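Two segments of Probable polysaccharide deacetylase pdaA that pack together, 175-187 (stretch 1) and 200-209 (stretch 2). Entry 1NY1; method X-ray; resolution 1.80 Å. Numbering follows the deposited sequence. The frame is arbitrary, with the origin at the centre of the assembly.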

# COMPACT_ATOMS: atom_id res chain seq x y z
N ASN A 175 14.66 -15.49 4.84
CA ASN A 175 15.74 -15.11 3.94
C ASN A 175 15.77 -13.59 3.79
O ASN A 175 15.34 -13.04 2.78
CB ASN A 175 15.53 -15.77 2.57
CG ASN A 175 16.75 -15.65 1.67
OD1 ASN A 175 16.69 -16.01 0.49
ND2 ASN A 175 17.85 -15.17 2.21
N GLN A 176 16.27 -12.92 4.83
CA GLN A 176 16.36 -11.46 4.85
C GLN A 176 17.69 -11.05 4.23
O GLN A 176 18.75 -11.18 4.84
CB GLN A 176 16.21 -10.96 6.30
CG GLN A 176 14.84 -11.35 6.89
CD GLN A 176 14.70 -11.10 8.38
OE1 GLN A 176 14.28 -11.98 9.13
NE2 GLN A 176 15.04 -9.90 8.81
N LYS A 177 17.61 -10.56 2.99
CA LYS A 177 18.79 -10.19 2.21
C LYS A 177 19.57 -8.94 2.57
O LYS A 177 20.71 -8.78 2.13
CB LYS A 177 18.41 -10.18 0.73
CG LYS A 177 17.91 -11.54 0.27
CD LYS A 177 17.75 -11.67 -1.24
CE LYS A 177 17.33 -13.09 -1.59
NZ LYS A 177 17.38 -13.39 -3.05
N GLY A 178 19.01 -8.05 3.37
CA GLY A 178 19.78 -6.87 3.75
C GLY A 178 19.40 -5.57 3.09
O GLY A 178 18.48 -5.50 2.27
N LYS A 179 20.14 -4.52 3.45
CA LYS A 179 19.88 -3.19 2.94
C LYS A 179 20.09 -3.01 1.45
O LYS A 179 19.23 -2.46 0.76
CB LYS A 179 20.73 -2.17 3.69
CG LYS A 179 20.29 -0.74 3.43
CD LYS A 179 21.19 0.28 4.10
CE LYS A 179 22.52 0.43 3.37
NZ LYS A 179 23.25 1.64 3.86
N LYS A 180 21.24 -3.44 0.94
CA LYS A 180 21.53 -3.29 -0.47
C LYS A 180 20.47 -3.91 -1.38
O LYS A 180 20.08 -3.30 -2.37
CB LYS A 180 22.91 -3.86 -0.79
CG LYS A 180 23.32 -3.76 -2.25
CD LYS A 180 24.72 -4.32 -2.45
CE LYS A 180 25.03 -4.53 -3.93
NZ LYS A 180 24.86 -3.29 -4.72
N TYR A 181 20.00 -5.10 -1.04
CA TYR A 181 18.99 -5.76 -1.87
C TYR A 181 17.74 -4.90 -2.06
O TYR A 181 17.27 -4.70 -3.18
CB TYR A 181 18.57 -7.10 -1.26
CG TYR A 181 17.64 -7.89 -2.15
CD1 TYR A 181 18.12 -8.61 -3.23
CD2 TYR A 181 16.26 -7.90 -1.92
CE1 TYR A 181 17.27 -9.32 -4.07
CE2 TYR A 181 15.39 -8.61 -2.76
CZ TYR A 181 15.91 -9.32 -3.83
OH TYR A 181 15.07 -10.02 -4.67
N ALA A 182 17.21 -4.39 -0.95
CA ALA A 182 16.01 -3.56 -0.97
C ALA A 182 16.26 -2.21 -1.63
O ALA A 182 15.46 -1.74 -2.44
CB ALA A 182 15.50 -3.34 0.46
N TYR A 183 17.37 -1.58 -1.25
CA TYR A 183 17.73 -0.29 -1.81
C TYR A 183 17.85 -0.37 -3.33
O TYR A 183 17.25 0.43 -4.05
CB TYR A 183 19.05 0.19 -1.20
CG TYR A 183 19.64 1.39 -1.89
CD1 TYR A 183 20.55 1.23 -2.94
CD2 TYR A 183 19.28 2.69 -1.52
CE1 TYR A 183 21.09 2.33 -3.60
CE2 TYR A 183 19.81 3.79 -2.18
CZ TYR A 183 20.71 3.61 -3.22
OH TYR A 183 21.24 4.70 -3.87
N ASP A 184 18.61 -1.34 -3.82
CA ASP A 184 18.78 -1.49 -5.26
C ASP A 184 17.46 -1.64 -6.01
O ASP A 184 17.32 -1.12 -7.12
CB ASP A 184 19.69 -2.68 -5.58
CG ASP A 184 21.15 -2.39 -5.30
OD1 ASP A 184 21.50 -1.19 -5.18
OD2 ASP A 184 21.96 -3.34 -5.21
N HIS A 185 16.50 -2.35 -5.42
CA HIS A 185 15.21 -2.51 -6.07
C HIS A 185 14.40 -1.22 -6.12
O HIS A 185 13.78 -0.92 -7.13
CB HIS A 185 14.38 -3.60 -5.37
CG HIS A 185 14.55 -4.95 -6.00
ND1 HIS A 185 15.07 -6.03 -5.32
CD2 HIS A 185 14.28 -5.39 -7.25
CE1 HIS A 185 15.11 -7.07 -6.13
NE2 HIS A 185 14.64 -6.71 -7.30
N MSE A 186 14.43 -0.45 -5.03
CA MSE A 186 13.68 0.80 -4.98
C MSE A 186 14.23 1.84 -5.94
O MSE A 186 13.49 2.68 -6.45
CB MSE A 186 13.67 1.35 -3.56
CG MSE A 186 12.83 0.50 -2.62
SE MSE A 186 12.60 1.31 -0.89
CE MSE A 186 14.13 0.59 0.03
N ILE A 187 15.53 1.77 -6.21
CA ILE A 187 16.17 2.70 -7.12
C ILE A 187 15.95 2.25 -8.57
O ILE A 187 15.54 3.04 -9.42
CB ILE A 187 17.69 2.80 -6.85
CG1 ILE A 187 17.93 3.38 -5.44
CG2 ILE A 187 18.36 3.64 -7.93
CD1 ILE A 187 17.39 4.79 -5.22
N THR A 200 7.66 -3.85 6.33
CA THR A 200 8.57 -3.29 7.32
C THR A 200 9.11 -4.35 8.27
O THR A 200 9.57 -4.02 9.37
CB THR A 200 7.86 -2.20 8.16
OG1 THR A 200 6.86 -2.81 8.99
CG2 THR A 200 7.19 -1.17 7.25
N VAL A 201 9.10 -5.60 7.84
CA VAL A 201 9.55 -6.70 8.69
C VAL A 201 10.96 -7.24 8.42
O VAL A 201 11.52 -7.95 9.26
CB VAL A 201 8.58 -7.91 8.59
CG1 VAL A 201 7.21 -7.52 9.12
CG2 VAL A 201 8.47 -8.39 7.14
N SER A 202 11.55 -6.90 7.28
CA SER A 202 12.87 -7.43 6.95
C SER A 202 14.05 -6.59 7.43
O SER A 202 14.00 -5.36 7.42
CB SER A 202 12.97 -7.64 5.44
OG SER A 202 14.00 -8.58 5.12
N ARG A 203 15.12 -7.27 7.85
CA ARG A 203 16.31 -6.60 8.35
C ARG A 203 16.77 -5.44 7.48
O ARG A 203 16.89 -5.57 6.26
CB ARG A 203 17.46 -7.61 8.50
CG ARG A 203 18.73 -7.01 9.09
CD ARG A 203 19.76 -8.09 9.37
NE ARG A 203 20.11 -8.81 8.15
CZ ARG A 203 20.93 -8.35 7.22
NH1 ARG A 203 21.50 -7.16 7.36
NH2 ARG A 203 21.17 -9.08 6.13
N ASP A 204 17.00 -4.30 8.13
CA ASP A 204 17.47 -3.08 7.49
C ASP A 204 16.54 -2.41 6.48
O ASP A 204 16.98 -1.52 5.75
CB ASP A 204 18.84 -3.34 6.83
CG ASP A 204 19.99 -3.24 7.82
OD1 ASP A 204 19.74 -3.03 9.03
OD2 ASP A 204 21.16 -3.38 7.40
N ASN A 205 15.26 -2.79 6.44
CA ASN A 205 14.36 -2.16 5.49
C ASN A 205 14.23 -0.66 5.74
O ASN A 205 14.11 0.12 4.80
CB ASN A 205 12.96 -2.82 5.50
CG ASN A 205 12.16 -2.50 6.76
OD1 ASN A 205 12.23 -3.23 7.76
ND2 ASN A 205 11.40 -1.42 6.71
N ALA A 206 14.29 -0.24 7.00
CA ALA A 206 14.19 1.18 7.34
C ALA A 206 15.40 1.95 6.81
O ALA A 206 15.27 3.07 6.29
CB ALA A 206 14.07 1.37 8.84
N GLU A 207 16.58 1.36 6.95
CA GLU A 207 17.82 1.98 6.48
C GLU A 207 17.81 2.04 4.95
O GLU A 207 18.25 3.02 4.36
CB GLU A 207 19.03 1.18 6.96
CG GLU A 207 19.35 1.26 8.47
CD GLU A 207 18.33 0.57 9.37
OE1 GLU A 207 17.55 -0.29 8.89
OE2 GLU A 207 18.32 0.86 10.59
N ALA A 208 17.31 0.98 4.31
CA ALA A 208 17.25 0.97 2.85
C ALA A 208 16.32 2.09 2.39
O ALA A 208 16.63 2.82 1.45
CB ALA A 208 16.75 -0.39 2.34
N LEU A 209 15.17 2.22 3.06
CA LEU A 209 14.20 3.26 2.71
C LEU A 209 14.80 4.65 2.91
O LEU A 209 14.58 5.56 2.09
CB LEU A 209 12.94 3.12 3.56
CG LEU A 209 11.81 4.13 3.32
CD1 LEU A 209 11.24 3.99 1.91
CD2 LEU A 209 10.71 3.90 4.35
O HOH W 1 12.95 -10.62 3.39
O HOH W 2 16.47 -7.96 4.60
O HOH W 3 16.32 -4.41 3.72
O HOH W 4 22.08 -4.89 5.52

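Water does most of the polar joining between these two segments: the only direct hydrogen bond the geometry settles is weak, from Arg-203 NH2 to Gln-176 O at 3.5 Å, whereas four ordered waters link the loops that lead into the two helices. Water 2 has three partners, as does water 4. It accepts from Gly-178 N at 2.8 Å, donates to Arg-203 O at 2.9 Å, and lies 2.6 Å from Ser-202 OG. The small hydroxyl of Ser-202 suits this wet pocket, since it also reaches water 1, with OG 2.9 Å from the water oxygen. Water 3 donates to Arg-203 O at 2.8 Å and, weakly, to Gly-178 O at 2.8 Å.

Water 4 ties the start of the first helix to the opposing loop. It accepts from Lys-179 N at 2.9 Å and from Arg-203 NH1 at 3.0 Å, and donates to Asp-204 OD2 at 2.6 Å. Arginine and aspartate thus offer complementary charges to one solvent molecule, and they also form a long salt bridge with each other, NH1 of Arg-203 to OD2 of Asp-204 at 3.8 Å.

Gly-178, at the N-cap position, has phi/psi of 106/-179°, where a CB would be jammed against the preceding carbonyl oxygen; this alone calls for glycine. The bare backbone also lets the guanidinium come near, with Arg-203 NH2 3.5 Å from Gly-178 CA. Arg-203 belongs to a type II turn from Ser-202 to Asn-205, closed by Asn-205 N donating to Ser-202 O at 3.0 Å. On the other side of the contact, the CA-to-CB bond of Gln-176 points toward stretch 2, and CG of Gln-176 lies 3.4 Å from Ser-202 OG.

Beyond the loops the contact becomes dry. The helix axes approach to 8.3 Å and cross at -38°, with their N-to-C directions running broadly the same way. Ala-208 is the knob, seated in a hole formed by Lys-179, Ala-182, Tyr-183 and Met-186. Its methyl is small enough to enter: CB lies 3.7 Å from Ala-182 CB, and the two alanines allow the backbones to come close, with CA of Tyr-183 4.9 Å from CA of Ala-208. The long selenomethionine Met-186 reaches across, placing CE 3.6 Å from Ala-208 CB and SE 4.1 Å from Leu-209 CD1. Lys-179 contributes its aliphatic stem, with CG 3.7 Å from Ala-208 CB and CD 3.7 Å from Glu-207 CB. Such a chain can cover apolar neighbors while its amine remains free to bond elsewhere.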